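Long-range contacts in superoxide dismutase [Ni] (PDB 1T6U), which catalyses the dismutation of superoxide to hydrogen peroxide and molecular oxygen at a nickel ion, working as a homohexamer of four-helix-bundle subunits: residues Q13-A18 and K99-I104; L50-V55 and A84-K89. The protein carries 1 engineered substitution. All coordinates share one frame; numbering follows the deposited sequence. Where two conformers were deposited one is given.

Contact 1: residues Q13-A18 and K99-I104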
# COMPACT_ATOMS: atom_id res chain seq x y z
N GLN A 13 2.35 -17.99 6.39
CA GLN A 13 2.12 -16.56 6.21
C GLN A 13 0.72 -16.20 6.68
O GLN A 13 0.57 -15.25 7.44
CB GLN A 13 2.34 -16.11 4.75
CG GLN A 13 3.73 -16.40 4.20
CD GLN A 13 3.97 -15.66 2.90
OE1 GLN A 13 3.52 -16.08 1.80
NE2 GLN A 13 4.69 -14.55 2.97
N ALA A 14 -0.27 -16.99 6.24
CA ALA A 14 -1.63 -16.81 6.70
C ALA A 14 -1.74 -17.10 8.19
O ALA A 14 -2.40 -16.34 8.95
CB ALA A 14 -2.58 -17.74 5.95
N ARG A 15 -1.14 -18.20 8.67
CA ARG A 15 -1.23 -18.56 10.07
C ARG A 15 -0.72 -17.48 11.02
O ARG A 15 -1.38 -17.16 12.03
CB ARG A 15 -0.43 -19.86 10.34
CG ARG A 15 -0.67 -20.36 11.78
CD ARG A 15 0.17 -21.56 12.10
NE ARG A 15 1.55 -21.09 12.26
CZ ARG A 15 2.56 -21.50 11.52
NH1 ARG A 15 2.41 -22.40 10.55
NH2 ARG A 15 3.74 -20.94 11.82
N ILE A 16 0.45 -16.90 10.70
CA ILE A 16 0.98 -15.94 11.66
C ILE A 16 0.11 -14.71 11.71
O ILE A 16 -0.07 -14.16 12.79
CB ILE A 16 2.44 -15.63 11.27
CG1 ILE A 16 3.36 -16.85 11.31
CG2 ILE A 16 2.97 -14.46 12.09
CD1 ILE A 16 4.64 -16.83 10.48
N GLU A 17 -0.49 -14.29 10.60
CA GLU A 17 -1.39 -13.11 10.66
C GLU A 17 -2.64 -13.48 11.44
O GLU A 17 -3.09 -12.65 12.23
CB GLU A 17 -1.71 -12.57 9.27
CG GLU A 17 -0.50 -12.05 8.50
CD GLU A 17 0.17 -10.89 9.21
OE1 GLU A 17 1.25 -10.49 8.75
OE2 GLU A 17 -0.39 -10.38 10.22
N ALA A 18 -3.19 -14.70 11.25
CA ALA A 18 -4.35 -15.10 12.04
C ALA A 18 -4.01 -15.23 13.50
O ALA A 18 -4.84 -14.93 14.38
CB ALA A 18 -4.94 -16.34 11.38
N LYS A 99 -11.27 -19.92 15.31
CA LYS A 99 -12.00 -20.58 14.22
C LYS A 99 -11.29 -20.34 12.89
O LYS A 99 -11.10 -21.30 12.11
CB LYS A 99 -13.46 -20.15 14.10
CG LYS A 99 -14.21 -21.08 13.15
CD LYS A 99 -15.66 -20.73 13.07
CE LYS A 99 -16.49 -21.72 12.25
NZ LYS A 99 -17.85 -21.23 11.86
N ALA A 100 -10.85 -19.12 12.60
CA ALA A 100 -10.01 -18.94 11.41
C ALA A 100 -8.73 -19.75 11.45
O ALA A 100 -8.33 -20.31 10.41
CB ALA A 100 -9.76 -17.43 11.27
N LEU A 101 -8.05 -19.84 12.58
CA LEU A 101 -6.86 -20.69 12.69
C LEU A 101 -7.15 -22.15 12.44
O LEU A 101 -6.34 -22.87 11.82
CB LEU A 101 -6.23 -20.52 14.09
CG LEU A 101 -5.43 -19.20 14.25
CD1 LEU A 101 -5.23 -18.90 15.73
CD2 LEU A 101 -4.11 -19.24 13.49
N ASP A 102 -8.31 -22.60 12.91
CA ASP A 102 -8.60 -24.03 12.70
C ASP A 102 -8.87 -24.30 11.23
O ASP A 102 -8.45 -25.36 10.76
CB ASP A 102 -9.81 -24.40 13.52
CG ASP A 102 -9.64 -24.36 15.02
OD1 ASP A 102 -10.68 -24.33 15.73
OD2 ASP A 102 -8.51 -24.37 15.51
N TYR A 103 -9.52 -23.37 10.54
CA TYR A 103 -9.67 -23.52 9.10
C TYR A 103 -8.32 -23.44 8.40
O TYR A 103 -8.02 -24.27 7.51
CB TYR A 103 -10.58 -22.47 8.51
CG TYR A 103 -12.05 -22.71 8.65
CD1 TYR A 103 -12.87 -21.79 9.26
CD2 TYR A 103 -12.61 -23.87 8.11
CE1 TYR A 103 -14.22 -21.98 9.39
CE2 TYR A 103 -13.97 -24.05 8.25
CZ TYR A 103 -14.78 -23.13 8.89
OH TYR A 103 -16.15 -23.41 8.97
N ILE A 104 -7.47 -22.50 8.75
CA ILE A 104 -6.13 -22.47 8.14
C ILE A 104 -5.39 -23.78 8.37
O ILE A 104 -4.65 -24.26 7.51
CB ILE A 104 -5.33 -21.26 8.66
CG1 ILE A 104 -5.94 -19.95 8.16
CG2 ILE A 104 -3.86 -21.37 8.30
CD1 ILE A 104 -5.53 -18.69 8.90
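A18 presents its methyl group to two branched side chains at once, L101 and I104, which reach it from successive turns of the facing helix. I104 makes the tighter approach: CD1, the tip of its longer branch, stands 3.5 Å from A18 CB, closer than usual van der Waals contact for two carbons. With CG1 of I104 anti to its carbonyl carbon (chi1 -68°) and CD1 extended beyond it, that tip also lies over the backbone of the preceding turn, 3.9 Å from A14 O, while A14 CB is a looser neighbour at 4.3 Å. The other branch, CG2, faces the start of R15 instead and comes to 4.2 Å from R15 N. L101 leads with CD2, which reaches 3.7 Å from A18 CB and 3.7 Å from R15 O. The same methyl touches R15 CG at 4.0 Å, the two side chains crossing at about a right angle. R15 thus offers just the root of its chain; its guanidinium leads away and is held by a salt bridge from NE to E19 on its own helix. No hydrogen bond spans the interface. The axes of the two segments run 9.7 Å apart and nearly antiparallel (168°), a spacing consistent with alanines on one side and larger aliphatic groups on the other. A14 also touches H54 and V55 of helix 34-62. Apolar interdigitation of this kind, joining helix 12-30 to helix 94-115, is characteristic of the core of an antiparallel four-helix bundle.

Contact 2: residues L50-V55 and A84-K89; sequences LAKHHV and AMSAAK. Engineered in segment 84-89: M85 (natural residue Leu).
K52 sends CG anti to its carbonyl carbon (chi1 -72°), which lays K52 CG 3.6 Å from M85 CB between the helices. From there the two chains slide past each other in opposite directions. K52 bends at chi3 (86°), and its NZ makes a weak hydrogen bond of 3.3 Å to S86 OG. M85, an engineered residue where the natural sequence has leucine, folds back at chi2 and sets SD 3.9 Å from A51 CB. K89, extended beyond CB, brings CE to 4.2 Å from K52 CD, which leaves the NZ atoms of K52 and K89 only 4.5 Å apart. Acidic partners probably offset the repulsion between them: D3 of the third subunit takes salt bridges from both amines and a hydrogen bond from S86 OG, D61 of that subunit binds K52 NZ, and E49 of the same chain forms a salt bridge with K89 NZ. An alanine in place of K52 would probably leave D61 of the third subunit without this cationic mate and open a gap beside M85 CB. The chemistry implies a divided seam, apolar around A51 and M85, whose two neighbouring lysines probably help hold the third subunit through its D3 and D61.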
# COMPACT_ATOMS: atom_id res chain seq x y z
N LEU A 50 -4.59 -9.13 5.55
CA LEU A 50 -3.39 -9.78 5.06
C LEU A 50 -3.57 -11.31 5.06
O LEU A 50 -3.18 -12.02 4.11
CB LEU A 50 -2.19 -9.40 5.91
CG LEU A 50 -1.62 -8.02 5.70
CD1 LEU A 50 -0.60 -7.68 6.77
CD2 LEU A 50 -0.98 -7.93 4.29
N ALA A 51 -4.17 -11.84 6.12
CA ALA A 51 -4.44 -13.28 6.19
C ALA A 51 -5.33 -13.71 5.05
O ALA A 51 -5.12 -14.76 4.44
CB ALA A 51 -5.05 -13.66 7.53
N LYS A 52 -6.36 -12.92 4.72
CA LYS A 52 -7.21 -13.24 3.59
C LYS A 52 -6.43 -13.29 2.28
O LYS A 52 -6.62 -14.22 1.46
CB LYS A 52 -8.35 -12.24 3.49
CG LYS A 52 -9.42 -12.39 4.57
CD LYS A 52 -10.56 -11.38 4.40
CE LYS A 52 -11.63 -11.85 3.46
NZ LYS A 52 -12.56 -10.73 3.10
N HIS A 53 -5.55 -12.30 2.08
CA HIS A 53 -4.70 -12.34 0.87
C HIS A 53 -3.88 -13.63 0.76
O HIS A 53 -3.83 -14.30 -0.25
CB HIS A 53 -3.81 -11.12 0.87
CG HIS A 53 -2.81 -11.15 -0.25
ND1 HIS A 53 -3.09 -10.82 -1.54
CD2 HIS A 53 -1.50 -11.53 -0.22
CE1 HIS A 53 -1.99 -10.98 -2.26
NE2 HIS A 53 -1.02 -11.40 -1.48
N HIS A 54 -3.21 -13.98 1.89
CA HIS A 54 -2.39 -15.18 1.86
C HIS A 54 -3.22 -16.43 1.54
O HIS A 54 -2.80 -17.28 0.78
CB HIS A 54 -1.63 -15.32 3.18
CG HIS A 54 -0.66 -14.25 3.44
ND1 HIS A 54 0.29 -13.86 2.52
CD2 HIS A 54 -0.48 -13.52 4.56
CE1 HIS A 54 1.00 -12.90 3.09
NE2 HIS A 54 0.56 -12.66 4.33
N VAL A 55 -4.42 -16.54 2.14
CA VAL A 55 -5.20 -17.74 1.88
C VAL A 55 -5.65 -17.75 0.44
O VAL A 55 -5.60 -18.79 -0.22
CB VAL A 55 -6.38 -17.77 2.85
CG1 VAL A 55 -7.41 -18.83 2.42
CG2 VAL A 55 -5.90 -18.06 4.27
N ALA A 84 -14.44 -16.93 7.61
CA ALA A 84 -14.10 -16.93 9.02
C ALA A 84 -13.21 -15.75 9.38
O ALA A 84 -13.30 -15.19 10.49
CB ALA A 84 -13.44 -18.22 9.45
N MET A 85 -12.37 -15.37 8.41
CA MET A 85 -11.52 -14.21 8.63
C MET A 85 -12.34 -12.93 8.65
O MET A 85 -12.08 -12.02 9.44
CB MET A 85 -10.42 -14.14 7.56
CG MET A 85 -9.30 -15.13 7.70
SD MET A 85 -8.26 -15.05 9.16
CE MET A 85 -8.57 -13.47 9.95
N SER A 86 -13.33 -12.84 7.78
CA SER A 86 -14.23 -11.72 7.79
C SER A 86 -14.95 -11.65 9.13
O SER A 86 -15.17 -10.58 9.69
CB SER A 86 -15.26 -11.81 6.68
OG SER A 86 -14.71 -11.60 5.39
N ALA A 87 -15.37 -12.79 9.65
CA ALA A 87 -16.06 -12.80 10.95
C ALA A 87 -15.13 -12.37 12.07
O ALA A 87 -15.56 -11.68 13.01
CB ALA A 87 -16.62 -14.18 11.24
N ALA A 88 -13.86 -12.74 12.00
CA ALA A 88 -12.88 -12.29 13.00
C ALA A 88 -12.66 -10.80 12.92
O ALA A 88 -12.53 -10.09 13.92
CB ALA A 88 -11.56 -13.04 12.85
N LYS A 89 -12.59 -10.23 11.72
CA LYS A 89 -12.58 -8.76 11.59
C LYS A 89 -13.72 -8.14 12.37
O LYS A 89 -13.50 -7.14 13.06
CB LYS A 89 -12.71 -8.24 10.13
CG LYS A 89 -11.48 -8.43 9.27
CD LYS A 89 -11.79 -7.86 7.89
CE LYS A 89 -10.61 -7.97 6.91
NZ LYS A 89 -10.92 -7.33 5.59

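In the fold
Both contacts are buried near the centre of the chain, their own centres about 8 Å apart, and each joins a different pair of nearly antiparallel helices: 12-30 with 94-115 in contact 1, 34-62 with 74-89 in contact 2. Along the chain, contact 2 is nested inside the loop contact 1 closes. The two meet in the bundle interior, where A100 CB packs 3.5 Å from M85 SD and A14 CB 3.7 Å from V55 CG2. Contact 1 is mainly aliphatic, although E17 on segment 13-18, its end leading away, hydrogen-bonds H1 of the second subunit. Contact 2 shares that apolar interior on one flank but turns charged where the third subunit covers it.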